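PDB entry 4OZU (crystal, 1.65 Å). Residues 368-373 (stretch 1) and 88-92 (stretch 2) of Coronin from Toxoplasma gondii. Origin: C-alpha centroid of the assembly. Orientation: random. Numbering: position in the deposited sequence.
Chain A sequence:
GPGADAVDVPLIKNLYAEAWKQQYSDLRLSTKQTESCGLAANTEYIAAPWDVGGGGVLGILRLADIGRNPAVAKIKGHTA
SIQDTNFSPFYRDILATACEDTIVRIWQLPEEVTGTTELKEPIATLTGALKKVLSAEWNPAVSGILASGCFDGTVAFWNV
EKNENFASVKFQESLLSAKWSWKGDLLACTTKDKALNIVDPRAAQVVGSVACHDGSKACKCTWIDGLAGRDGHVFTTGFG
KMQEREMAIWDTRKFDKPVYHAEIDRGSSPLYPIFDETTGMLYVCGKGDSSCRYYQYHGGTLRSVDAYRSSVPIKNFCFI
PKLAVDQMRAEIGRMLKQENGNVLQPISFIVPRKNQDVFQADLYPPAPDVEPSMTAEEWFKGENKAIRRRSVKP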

# COMPACT_ATOMS: atom_id res chain seq x y z
N PRO A 368 6.31 -10.93 -7.05
CA PRO A 368 6.95 -9.74 -7.63
C PRO A 368 8.39 -9.60 -7.16
O PRO A 368 8.63 -9.63 -5.95
CB PRO A 368 6.09 -8.58 -7.12
CG PRO A 368 4.75 -9.20 -6.86
CD PRO A 368 5.04 -10.60 -6.38
N ASP A 369 9.32 -9.47 -8.10
CA ASP A 369 10.73 -9.35 -7.77
C ASP A 369 11.15 -7.90 -7.56
O ASP A 369 10.41 -6.98 -7.90
CB ASP A 369 11.59 -9.96 -8.87
CG ASP A 369 12.95 -10.45 -8.37
OD1 ASP A 369 13.26 -10.27 -7.17
OD2 ASP A 369 13.71 -11.01 -9.19
N VAL A 370 12.35 -7.72 -7.02
CA VAL A 370 12.88 -6.39 -6.76
C VAL A 370 13.69 -5.90 -7.96
O VAL A 370 14.72 -5.23 -7.79
CB VAL A 370 13.74 -6.37 -5.48
CG1 VAL A 370 12.85 -6.64 -4.26
CG2 VAL A 370 14.88 -7.38 -5.55
N GLU A 371 13.22 -6.24 -9.16
CA GLU A 371 13.82 -5.79 -10.41
C GLU A 371 12.76 -5.12 -11.27
O GLU A 371 11.72 -5.73 -11.52
CB GLU A 371 14.42 -6.95 -11.21
CG GLU A 371 15.63 -7.61 -10.62
CD GLU A 371 16.08 -8.77 -11.48
OE1 GLU A 371 15.76 -8.78 -12.69
OE2 GLU A 371 16.74 -9.68 -10.95
N PRO A 372 13.00 -3.89 -11.73
CA PRO A 372 12.00 -3.30 -12.64
C PRO A 372 11.92 -4.02 -13.98
O PRO A 372 12.96 -4.40 -14.51
CB PRO A 372 12.51 -1.86 -12.85
CG PRO A 372 13.63 -1.66 -11.89
CD PRO A 372 14.15 -3.00 -11.50
N SER A 373 10.72 -4.18 -14.54
CA SER A 373 10.60 -4.83 -15.84
C SER A 373 10.95 -3.87 -16.97
O SER A 373 11.34 -4.29 -18.06
CB SER A 373 9.20 -5.40 -16.06
OG SER A 373 8.25 -4.37 -16.26
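Stretch 2, residues 88-92: SPFYR

Residues 88-92 pack as an irregular loop against 368-373, itself without regular helix or strand, and the two segments, far apart in sequence, bury 256 Å² between them. The segments cross rather than run alongside each other. Their backbones come closest at Val370 and Phe90, whose CA atoms lie 4.1 Å apart. Within the loop, Ser88 OG accepts hydrogen bonds from Phe90 N (3.0 Å) and Tyr91 N (3.2 Å). No direct hydrogen bond joins the two segments; the contact rests on van der Waals packing and one bridging water.

Pro368 makes no contact with the loop. At Asp369 the approach is made by the main chain: its O lies 4.2 Å from Pro89 O, and a water donates to both carbonyls, at 3.1 Å from Asp369 O and 2.7 Å from Pro89 O. The same Asp369 O sits near the plane of the Phe90 ring, at its edge, 4.2 Å from Phe90 CD1. The side chain of Asp369 instead serves its own segment, with OD1 accepting a hydrogen bond from Val370 N at 2.7 Å.

Val370 follows with its CA 3.6 Å from Pro89 O. Its carbonyl O comes within 3.3 Å of Phe90 O, but both atoms are acceptors, so this proximity provides no hydrogen bond. Glu371 directs its CA-to-CB bond away from the loop, leaving its backbone to make the contact, with C 3.5 Å from Phe90 CD1.

Pro372 supplies the main apolar contact. Its ring lies over one face of Phe90, CG standing 3.8 Å from the ring centroid and only 12° off the normal, a CH-pi arrangement; its N is 3.4 Å from Phe90 CD1. The same CG approaches Tyr91 OH at 3.5 Å, because the tyrosine, although its CA-to-CB bond points away, brings its far end nearer. The CA-to-CB bond of Ser373 points away from the loop, and the residue makes no contact.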

# COMPACT_ATOMS: atom_id res chain seq x y z
N SER A 88 10.57 1.98 -2.14
CA SER A 88 10.68 1.59 -3.54
C SER A 88 10.40 0.10 -3.69
O SER A 88 10.75 -0.69 -2.83
CB SER A 88 12.08 1.88 -4.08
OG SER A 88 12.28 1.23 -5.31
N PRO A 89 9.77 -0.28 -4.81
CA PRO A 89 9.57 -1.71 -5.04
C PRO A 89 10.85 -2.47 -5.37
O PRO A 89 10.85 -3.71 -5.35
CB PRO A 89 8.62 -1.75 -6.26
CG PRO A 89 8.10 -0.38 -6.41
CD PRO A 89 9.13 0.54 -5.85
N PHE A 90 11.92 -1.74 -5.68
CA PHE A 90 13.12 -2.36 -6.24
C PHE A 90 14.38 -2.16 -5.41
O PHE A 90 15.19 -3.06 -5.29
CB PHE A 90 13.35 -1.81 -7.64
CG PHE A 90 12.11 -1.79 -8.47
CD1 PHE A 90 11.47 -2.97 -8.82
CD2 PHE A 90 11.57 -0.58 -8.90
CE1 PHE A 90 10.33 -2.94 -9.58
CE2 PHE A 90 10.43 -0.56 -9.67
CZ PHE A 90 9.81 -1.74 -10.01
N TYR A 91 14.53 -0.97 -4.84
CA TYR A 91 15.77 -0.56 -4.20
C TYR A 91 15.58 -0.46 -2.70
O TYR A 91 14.81 0.36 -2.21
CB TYR A 91 16.23 0.76 -4.80
CG TYR A 91 16.20 0.71 -6.31
CD1 TYR A 91 16.85 -0.30 -7.00
CD2 TYR A 91 15.46 1.63 -7.05
CE1 TYR A 91 16.81 -0.37 -8.38
CE2 TYR A 91 15.41 1.56 -8.43
CZ TYR A 91 16.08 0.56 -9.09
OH TYR A 91 16.03 0.50 -10.46
N ARG A 92 16.28 -1.34 -1.99
CA ARG A 92 16.07 -1.55 -0.57
C ARG A 92 16.29 -0.31 0.28
O ARG A 92 15.73 -0.19 1.37
CB ARG A 92 16.99 -2.66 -0.08
CG ARG A 92 16.72 -3.05 1.35
CD ARG A 92 16.60 -4.54 1.50
NE ARG A 92 17.89 -5.16 1.75
CZ ARG A 92 18.46 -6.08 0.97
NH1 ARG A 92 17.86 -6.52 -0.13
NH2 ARG A 92 19.65 -6.57 1.31
O HOH W 1 8.93 -5.52 -5.65